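Local coordinates for uncharacterized NTF-2 like protein (Burkholderia xenovorans LB400, PDB 3EN8), which is of unknown function but has an NTF2-like, SnoaL-type fold, forms a dimer and binds a calcium ion in the crystal, at residues D37-G42 and H105-F110; E66-Q71 and I78-I83. All coordinates share one frame; numbering follows the deposited sequence.

Interaction 1 of 2, residues D37-G42 and H105-F110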
ATOM      1  N   ASP A  37      -1.192  -1.678 -12.279  1.00 15.64           N
ATOM      2  CA  ASP A  37       0.113  -2.338 -12.040  1.00 14.96           C
ATOM      3  C   ASP A  37       0.065  -3.284 -10.848  1.00 15.27           C
ATOM      4  O   ASP A  37      -0.509  -2.978  -9.798  1.00 15.70           O
ATOM      5  CB  ASP A  37       1.172  -1.288 -11.718  1.00 17.77           C
ATOM      6  CG  ASP A  37       1.510  -0.388 -12.879  1.00 18.75           C
ATOM      7  OD1 ASP A  37       1.136  -0.698 -14.035  1.00 21.18           O
ATOM      8  OD2 ASP A  37       2.167   0.660 -12.625  1.00 19.97           O
ATOM      9  N   TYR A  38       0.703  -4.432 -11.033  1.00 13.38           N
ATOM     10  CA  TYR A  38       1.010  -5.357  -9.973  1.00 16.40           C
ATOM     11  C   TYR A  38       2.529  -5.413  -9.795  1.00 16.61           C
ATOM     12  O   TYR A  38       3.205  -6.217 -10.463  1.00 16.52           O
ATOM     13  CB  TYR A  38       0.507  -6.781 -10.310  1.00 15.66           C
ATOM     14  CG  TYR A  38      -0.948  -6.896 -10.717  1.00 17.74           C
ATOM     15  CD1 TYR A  38      -1.940  -6.114 -10.115  1.00 17.31           C
ATOM     16  CD2 TYR A  38      -1.345  -7.818 -11.663  1.00 19.29           C
ATOM     17  CE1 TYR A  38      -3.261  -6.239 -10.463  1.00 17.34           C
ATOM     18  CE2 TYR A  38      -2.675  -7.954 -12.020  1.00 21.84           C
ATOM     19  CZ  TYR A  38      -3.633  -7.156 -11.421  1.00 20.59           C
ATOM     20  OH  TYR A  38      -4.955  -7.299 -11.765  1.00 21.43           O
ATOM     21  N   PRO A  39       3.077  -4.582  -8.883  1.00 15.23           N
ATOM     22  CA  PRO A  39       4.548  -4.544  -8.808  1.00 14.89           C
ATOM     23  C   PRO A  39       5.146  -5.875  -8.398  1.00 15.43           C
ATOM     24  O   PRO A  39       6.288  -6.158  -8.710  1.00 13.10           O
ATOM     25  CB  PRO A  39       4.804  -3.419  -7.784  1.00 14.78           C
ATOM     26  CG  PRO A  39       3.672  -2.468  -8.036  1.00 14.58           C
ATOM     27  CD  PRO A  39       2.470  -3.401  -8.246  1.00 15.74           C
ATOM     28  N   GLN A  40       4.365  -6.713  -7.739  1.00 14.31           N
ATOM     29  CA  GLN A  40       4.902  -7.983  -7.216  1.00 13.12           C
ATOM     30  C   GLN A  40       5.314  -8.900  -8.349  1.00 14.10           C
ATOM     31  O   GLN A  40       6.192  -9.780  -8.210  1.00 15.19           O
ATOM     32  CB  GLN A  40       3.895  -8.714  -6.329  1.00 15.33           C
ATOM     33  CG  GLN A  40       3.689  -8.085  -4.969  1.00 17.32           C
ATOM     34  CD  GLN A  40       2.395  -8.567  -4.331  1.00 21.03           C
ATOM     35  OE1 GLN A  40       1.319  -7.949  -4.468  1.00 15.86           O
ATOM     36  NE2 GLN A  40       2.485  -9.677  -3.649  1.00 12.61           N
ATOM     37  N   SER A  41       4.655  -8.705  -9.490  1.00 18.44           N
ATOM     38  CA  SER A  41       4.885  -9.532 -10.690  1.00 19.55           C
ATOM     39  C   SER A  41       5.440  -8.765 -11.892  1.00 19.70           C
ATOM     40  O   SER A  41       5.830  -9.366 -12.883  1.00 19.51           O
ATOM     41  CB  SER A  41       3.581 -10.229 -11.098  1.00 18.81           C
ATOM     42  OG  SER A  41       2.663  -9.235 -11.548  1.00 18.16           O
ATOM     43  N   GLY A  42       5.478  -7.448 -11.787  1.00 17.41           N
ATOM     44  CA  GLY A  42       5.994  -6.584 -12.842  1.00 18.68           C
ATOM     45  C   GLY A  42       4.993  -6.379 -13.961  1.00 20.24           C
ATOM     46  O   GLY A  42       5.333  -5.865 -15.036  1.00 23.37           O
ATOM     47  N   HIS A 105      -4.433   5.675 -12.891  1.00 13.60           N
ATOM     48  CA  HIS A 105      -3.390   4.705 -12.498  1.00 13.56           C
ATOM     49  C   HIS A 105      -3.725   4.068 -11.142  1.00 13.10           C
ATOM     50  O   HIS A 105      -3.934   4.735 -10.140  1.00 14.69           O
ATOM     51  CB  HIS A 105      -2.020   5.396 -12.478  1.00 11.20           C
ATOM     52  CG  HIS A 105      -0.832   4.466 -12.365  1.00 15.41           C
ATOM     53  ND1 HIS A 105       0.463   4.924 -12.497  1.00 21.27           N
ATOM     54  CD2 HIS A 105      -0.735   3.133 -12.137  1.00 17.26           C
ATOM     55  CE1 HIS A 105       1.308   3.909 -12.373  1.00 21.17           C
ATOM     56  NE2 HIS A 105       0.609   2.812 -12.135  1.00 13.83           N
ATOM     57  N   GLU A 106      -3.827   2.757 -11.154  1.00 12.95           N
ATOM     58  CA  GLU A 106      -4.029   1.979  -9.937  1.00 11.66           C
ATOM     59  C   GLU A 106      -2.818   1.100  -9.780  1.00 11.82           C
ATOM     60  O   GLU A 106      -2.318   0.591 -10.757  1.00 11.61           O
ATOM     61  CB  GLU A 106      -5.278   1.101 -10.067  1.00 13.95           C
ATOM     62  CG  GLU A 106      -5.530   0.217  -8.841  1.00 11.77           C
ATOM     63  CD  GLU A 106      -6.871  -0.519  -8.884  1.00 14.45           C
ATOM     64  OE1 GLU A 106      -7.525  -0.609  -9.967  1.00 15.77           O
ATOM     65  OE2 GLU A 106      -7.255  -1.024  -7.799  1.00 14.10           O
ATOM     66  N   THR A 107      -2.353   0.953  -8.547  1.00  9.71           N
ATOM     67  CA  THR A 107      -1.312  -0.026  -8.210  1.00 11.29           C
ATOM     68  C   THR A 107      -1.840  -0.880  -7.073  1.00 13.61           C
ATOM     69  O   THR A 107      -2.236  -0.362  -6.011  1.00 14.10           O
ATOM     70  CB  THR A 107      -0.056   0.685  -7.722  1.00 12.50           C
ATOM     71  OG1 THR A 107       0.264   1.748  -8.611  1.00 14.99           O
ATOM     72  CG2 THR A 107       1.142  -0.303  -7.611  1.00 13.30           C
ATOM     73  N   GLN A 108      -1.809  -2.179  -7.283  1.00 14.20           N
ATOM     74  CA  GLN A 108      -2.277  -3.117  -6.292  1.00 12.66           C
ATOM     75  C   GLN A 108      -1.181  -4.054  -5.765  1.00 13.91           C
ATOM     76  O   GLN A 108      -0.322  -4.530  -6.498  1.00 16.08           O
ATOM     77  CB  GLN A 108      -3.432  -3.949  -6.845  1.00 15.08           C
ATOM     78  CG  GLN A 108      -4.784  -3.247  -6.947  1.00 11.88           C
ATOM     79  CD  GLN A 108      -5.845  -4.146  -7.618  1.00 14.01           C
ATOM     80  OE1 GLN A 108      -5.715  -4.510  -8.778  1.00 17.17           O
ATOM     81  NE2 GLN A 108      -6.917  -4.460  -6.889  1.00 17.75           N
ATOM     82  N   TYR A 109      -1.269  -4.282  -4.463  1.00 13.25           N
ATOM     83  CA  TYR A 109      -0.473  -5.273  -3.750  1.00 13.80           C
ATOM     84  C   TYR A 109      -1.383  -6.256  -2.992  1.00 12.93           C
ATOM     85  O   TYR A 109      -2.362  -5.870  -2.367  1.00 12.76           O
ATOM     86  CB  TYR A 109       0.378  -4.570  -2.717  1.00 15.21           C
ATOM     87  CG  TYR A 109       1.501  -3.748  -3.299  1.00 13.93           C
ATOM     88  CD1 TYR A 109       1.306  -2.456  -3.681  1.00 14.68           C
ATOM     89  CD2 TYR A 109       2.765  -4.316  -3.506  1.00 13.99           C
ATOM     90  CE1 TYR A 109       2.342  -1.691  -4.219  1.00 14.10           C
ATOM     91  CE2 TYR A 109       3.812  -3.558  -4.007  1.00 13.79           C
ATOM     92  CZ  TYR A 109       3.596  -2.271  -4.370  1.00 18.44           C
ATOM     93  OH  TYR A 109       4.626  -1.565  -4.889  1.00 15.40           O
ATOM     94  N   PHE A 110      -0.960  -7.490  -2.988  1.00 13.61           N
ATOM     95  CA  PHE A 110      -1.712  -8.600  -2.415  1.00 15.61           C
ATOM     96  C   PHE A 110      -0.802  -9.338  -1.476  1.00 17.74           C
ATOM     97  O   PHE A 110       0.161  -9.958  -1.904  1.00 18.89           O
ATOM     98  CB  PHE A 110      -2.202  -9.543  -3.519  1.00 19.08           C
ATOM     99  CG  PHE A 110      -2.955  -8.849  -4.629  1.00 16.80           C
ATOM    100  CD1 PHE A 110      -4.321  -8.647  -4.525  1.00 18.05           C
ATOM    101  CD2 PHE A 110      -2.292  -8.403  -5.780  1.00 18.66           C
ATOM    102  CE1 PHE A 110      -5.025  -8.021  -5.549  1.00 21.43           C
ATOM    103  CE2 PHE A 110      -3.009  -7.754  -6.809  1.00 20.58           C
ATOM    104  CZ  PHE A 110      -4.355  -7.574  -6.677  1.00 20.07           C
TER
HETATM  105  O   HOH W   1      -6.726  -6.605 -10.049  1.00 17.82           O
HETATM  106  O   HOH W   2       1.571  -6.428  -6.934  1.00 12.79           O

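Interaction 2 of 2, residues E66-Q71 and I78-I83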
ATOM      1  N   GLU A  66     -13.961  -7.210   2.334  1.00 15.69           N
ATOM      2  CA  GLU A  66     -14.193  -6.230   3.399  1.00 16.48           C
ATOM      3  C   GLU A  66     -13.193  -5.090   3.315  1.00 14.54           C
ATOM      4  O   GLU A  66     -11.986  -5.301   3.193  1.00 15.06           O
ATOM      5  CB  GLU A  66     -14.094  -6.934   4.751  1.00 19.23           C
ATOM      6  CG  GLU A  66     -14.147  -6.102   5.985  1.00 28.85           C
ATOM      7  CD  GLU A  66     -13.998  -6.999   7.217  1.00 35.97           C
ATOM      8  OE1 GLU A  66     -12.947  -7.673   7.358  1.00 41.45           O
ATOM      9  OE2 GLU A  66     -14.946  -7.055   8.013  1.00 44.40           O
ATOM     10  N   VAL A  67     -13.711  -3.875   3.344  1.00 12.72           N
ATOM     11  CA  VAL A  67     -12.818  -2.702   3.366  1.00 11.72           C
ATOM     12  C   VAL A  67     -12.322  -2.491   4.785  1.00 14.04           C
ATOM     13  O   VAL A  67     -13.101  -2.540   5.762  1.00 15.95           O
ATOM     14  CB  VAL A  67     -13.489  -1.424   2.849  1.00 14.07           C
ATOM     15  CG1 VAL A  67     -12.527  -0.203   3.034  1.00 15.59           C
ATOM     16  CG2 VAL A  67     -13.866  -1.583   1.356  1.00 12.71           C
ATOM     17  N   ARG A  68     -11.015  -2.265   4.899  1.00 12.13           N
ATOM     18  CA  ARG A  68     -10.377  -1.961   6.194  1.00 14.56           C
ATOM     19  C   ARG A  68     -10.336  -0.451   6.457  1.00 13.67           C
ATOM     20  O   ARG A  68     -10.747   0.097   7.495  1.00 12.01           O
ATOM     21  CB  ARG A  68      -8.938  -2.494   6.223  1.00 12.97           C
ATOM     22  CG  ARG A  68      -8.252  -2.257   7.559  1.00 16.27           C
ATOM     23  CD  ARG A  68      -6.788  -2.698   7.586  1.00 23.60           C
ATOM     24  NE  ARG A  68      -6.138  -2.436   8.883  1.00 23.57           N
ATOM     25  CZ  ARG A  68      -6.098  -3.312   9.889  1.00 26.19           C
ATOM     26  NH1 ARG A  68      -6.699  -4.487   9.794  1.00 21.97           N
ATOM     27  NH2 ARG A  68      -5.483  -2.995  11.024  1.00 28.88           N
ATOM     28  N   ARG A  69      -9.842   0.226   5.470  1.00 11.59           N
ATOM     29  CA  ARG A  69      -9.664   1.694   5.559  1.00 13.45           C
ATOM     30  C   ARG A  69      -9.472   2.332   4.196  1.00 15.23           C
ATOM     31  O   ARG A  69      -8.786   1.792   3.335  1.00 17.14           O
ATOM     32  CB  ARG A  69      -8.444   2.028   6.411  1.00 13.70           C
ATOM     33  CG  ARG A  69      -8.280   3.514   6.675  1.00 14.69           C
ATOM     34  CD  ARG A  69      -7.142   3.794   7.617  1.00 16.39           C
ATOM     35  NE  ARG A  69      -7.175   5.215   7.997  1.00 18.40           N
ATOM     36  CZ  ARG A  69      -6.156   5.839   8.563  1.00 17.51           C
ATOM     37  NH1 ARG A  69      -5.023   5.182   8.780  1.00 14.48           N
ATOM     38  NH2 ARG A  69      -6.249   7.107   8.880  1.00 17.96           N
ATOM     39  N   ILE A  70     -10.061   3.525   4.038  1.00 13.77           N
ATOM     40  CA  ILE A  70      -9.816   4.355   2.858  1.00 14.56           C
ATOM     41  C   ILE A  70      -9.314   5.723   3.313  1.00 14.29           C
ATOM     42  O   ILE A  70      -9.891   6.352   4.163  1.00 15.32           O
ATOM     43  CB  ILE A  70     -11.087   4.554   1.984  1.00 14.83           C
ATOM     44  CG1 ILE A  70     -11.631   3.230   1.470  1.00 16.87           C
ATOM     45  CG2 ILE A  70     -10.817   5.518   0.786  1.00 12.28           C
ATOM     46  CD1 ILE A  70     -13.157   3.255   1.103  1.00 22.12           C
ATOM     47  N   GLN A  71      -8.175   6.089   2.758  1.00 13.79           N
ATOM     48  CA  GLN A  71      -7.557   7.420   2.981  1.00 15.93           C
ATOM     49  C   GLN A  71      -7.373   8.104   1.659  1.00 14.23           C
ATOM     50  O   GLN A  71      -7.145   7.468   0.640  1.00 14.30           O
ATOM     51  CB  GLN A  71      -6.175   7.289   3.639  1.00 15.77           C
ATOM     52  CG  GLN A  71      -6.173   6.668   5.015  1.00 17.92           C
ATOM     53  CD  GLN A  71      -4.795   6.658   5.579  1.00 17.43           C
ATOM     54  OE1 GLN A  71      -4.306   7.692   6.047  1.00 17.77           O
ATOM     55  NE2 GLN A  71      -4.126   5.540   5.478  1.00 16.08           N
ATOM     56  N   ILE A  78      -5.908   5.716  -1.274  0.50 12.89           N
ATOM     57  CA  ILE A  78      -5.436   4.396  -0.905  0.50 13.67           C
ATOM     58  C   ILE A  78      -6.410   3.620  -0.040  0.50 13.87           C
ATOM     59  O   ILE A  78      -6.857   4.053   1.018  0.50 14.40           O
ATOM     60  CB  ILE A  78      -4.020   4.434  -0.298  0.50 14.31           C
ATOM     61  CG1 ILE A  78      -3.508   3.001  -0.149  0.50 12.93           C
ATOM     62  CG2 ILE A  78      -3.955   5.232   1.026  0.50 12.19           C
ATOM     63  CD1 ILE A  78      -2.044   2.940   0.252  0.50 16.99           C
ATOM     64  N   THR A  79      -6.722   2.453  -0.556  1.00 13.25           N
ATOM     65  CA  THR A  79      -7.710   1.567   0.048  1.00 12.64           C
ATOM     66  C   THR A  79      -6.986   0.321   0.515  1.00 12.59           C
ATOM     67  O   THR A  79      -6.249  -0.329  -0.235  1.00 14.77           O
ATOM     68  CB  THR A  79      -8.880   1.188  -0.912  1.00 12.06           C
ATOM     69  OG1 THR A  79      -9.558   2.347  -1.376  1.00 12.66           O
ATOM     70  CG2 THR A  79      -9.868   0.231  -0.196  1.00 10.32           C
ATOM     71  N   GLU A  80      -7.210   0.033   1.786  1.00 12.36           N
ATOM     72  CA  GLU A  80      -6.767  -1.181   2.424  1.00 13.26           C
ATOM     73  C   GLU A  80      -7.975  -2.060   2.597  1.00 14.16           C
ATOM     74  O   GLU A  80      -9.001  -1.637   3.131  1.00 13.65           O
ATOM     75  CB  GLU A  80      -6.146  -0.881   3.801  1.00 12.86           C
ATOM     76  CG  GLU A  80      -4.848  -0.031   3.794  1.00 11.77           C
ATOM     77  CD  GLU A  80      -4.510   0.410   5.172  1.00 14.52           C
ATOM     78  OE1 GLU A  80      -4.175  -0.484   5.976  1.00 15.50           O
ATOM     79  OE2 GLU A  80      -4.603   1.637   5.448  1.00 16.78           O
ATOM     80  N   TYR A  81      -7.864  -3.282   2.147  1.00 11.77           N
ATOM     81  CA  TYR A  81      -9.060  -4.165   2.145  1.00 11.68           C
ATOM     82  C   TYR A  81      -8.613  -5.573   2.098  1.00 12.38           C
ATOM     83  O   TYR A  81      -7.485  -5.840   1.801  1.00 13.46           O
ATOM     84  CB  TYR A  81     -10.019  -3.866   0.988  1.00 12.09           C
ATOM     85  CG  TYR A  81      -9.528  -4.054  -0.460  1.00 11.57           C
ATOM     86  CD1 TYR A  81      -8.669  -3.119  -1.070  1.00  9.17           C
ATOM     87  CD2 TYR A  81      -9.951  -5.115  -1.222  1.00 14.93           C
ATOM     88  CE1 TYR A  81      -8.252  -3.280  -2.364  1.00 15.35           C
ATOM     89  CE2 TYR A  81      -9.546  -5.279  -2.552  1.00 16.69           C
ATOM     90  CZ  TYR A  81      -8.678  -4.344  -3.129  1.00 12.37           C
ATOM     91  OH  TYR A  81      -8.273  -4.525  -4.462  1.00 14.23           O
ATOM     92  N   SER A  82      -9.540  -6.464   2.425  1.00 13.16           N
ATOM     93  CA  SER A  82      -9.297  -7.907   2.375  1.00 16.04           C
ATOM     94  C   SER A  82     -10.198  -8.544   1.304  1.00 14.84           C
ATOM     95  O   SER A  82     -11.373  -8.168   1.094  1.00 15.90           O
ATOM     96  CB  SER A  82      -9.566  -8.553   3.744  1.00 16.06           C
ATOM     97  OG  SER A  82      -8.626  -8.105   4.696  1.00 17.10           O
ATOM     98  N   ILE A  83      -9.595  -9.459   0.571  1.00 13.60           N
ATOM     99  CA  ILE A  83     -10.314 -10.300  -0.372  1.00 17.11           C
ATOM    100  C   ILE A  83     -10.026 -11.768  -0.044  1.00 15.40           C
ATOM    101  O   ILE A  83      -8.946 -12.100   0.435  1.00 18.98           O
ATOM    102  CB  ILE A  83      -9.895  -9.990  -1.825  1.00 17.32           C
ATOM    103  CG1 ILE A  83      -8.447 -10.354  -2.102  1.00 21.77           C
ATOM    104  CG2 ILE A  83     -10.106  -8.513  -2.133  1.00 22.25           C
ATOM    105  CD1 ILE A  83      -8.021 -10.101  -3.536  1.00 30.60           C
TER
HETATM  106  O   HOH W   3     -10.708  -9.008   6.708  1.00 36.56           O
HETATM  107  O   HOH W   4      -5.050   0.016   8.533  1.00 19.53           O
HETATM  108  O   HOH W   5      -3.904   2.625   7.799  1.00 13.39           O

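Interaction 1 of 2, residues D37-G42 and H105-F110
Asp-37 pairs with strand 105-110 through both its backbone N and its O: Asp-37 N gives to Glu-106 O, and Gln-108 N gives to Asp-37 O at 2.9 Å, making a parallel bridge with Thr-107. Beyond Tyr-38 the chain turns, and the side chain of Gln-40, extended beyond CG, takes over the pairing: its OE1 accepts from Phe-110 N at 2.8 Å, while its NE2 donates to Phe-110 O and also to Asp-112 O of the second subunit. One water ties Gln-40 N and OE1 to Gln-108 O.

His-105, its CG anti to the backbone N (chi1 -168°), donates from NE2 to Asp-37 OD2 over 2.7 Å, 67° out of the carboxylate plane; Asp-37 OD1 is held by a salt bridge to Arg-44. Gln-108 OE1 lies at the Tyr-38 ring edge; a water bridges it to Tyr-38 OH, and it also accepts from Arg-55 NH2, while Gln-108 NE2 bonds to Tyr-81 OH.

Here strand 34-38 runs parallel to strand 102-111 in the curved mixed sheet of the NTF2-like fold, with strand 43-46 on the far side of 34-38.

Apolar packing involves both sheet faces. The edge of Phe-110 points at the face of Tyr-38 in an offset edge-to-face pair, centroids 5.7 Å apart and planes at 72°. Pro-39 CD lies over one face of Tyr-109, offset toward the rim; Pro-39 CG presses tightly on Thr-107 CG2 at 3.4 Å.

Interaction 2 of 2, residues E66-Q71 and I78-I83
A classic beta bulge interrupts the antiparallel hairpin of strands 64-73 and 76-85, where Arg-68 and Arg-69 both stand opposite Glu-80. Their two amides converge on Glu-80 O from the same face of its plane, Arg-68 N at 2.8 Å and Arg-69 N at 3.1 Å; Glu-80 N answers to Arg-69 O. Regular hydrogen-bonded pairs flank the bulge, Glu-66 with Ser-82 and Gln-71 with Ile-78.

The extra residue puts Arg-68 and Arg-69 around one carboxylate, yet water mediates both approaches. Arg-68 is extended as far as NE, which stays 4.0 Å from Glu-80 OE1; a water in the guanidinium plane accepts from NE and donates to OE1 at 2.7 Å, while Arg-68 NH2 forms a salt bridge with the C-terminal carboxylate of Gly-128. A second water links Arg-69 NH1 to Glu-80 OE2, 2.6 Å from the latter. Arg-69 runs alongside Glu-80, pointing the same way, and the end of Gln-71 lies over the Arg-69 guanidinium. Farther along, a third water joins Glu-66 OE1 to Ser-82 OG.

On the other face, Ile-70 and Thr-79 lie side by side, CG1 to OG1 3.6 Å. Tyr-81 CB rests against Glu-66 O.

That face meets helix 3-20, with Trp-15 touching Val-67, Ile-70 and Tyr-81. On the Glu-80 face the second subunit supplies Glu-97 to Arg-69 and Tyr-109 to Glu-80, and strand 88-99 pairs with 76-85 on the side away from 64-73.

How the interactions relate
Interactions 1 and 2 belong to one mixed sheet, their centres 15 Å apart, with strand 88-99 running between strands 102-111 and 76-85. Over strand 88-99, Gln-108 NE2 probably hydrogen-bonds to Tyr-81 OH at 2.8 Å, and Phe-110 CD1 packs on Ile-83 CD1 at 4.1 Å. The dimer joins them again: Thr-107 packs on Glu-80 of the second subunit and Pro-39 on its Arg-68. The calcium site is separate; the side chain of His-105 is about 10 Å from that of Asp-33, whereas interaction 2 lies away from it. An acetate ion about 4 Å from the His-105 side chain and a tetraethylene glycol about 4 Å from that of Phe-110 probably come from the crystallisation liquor.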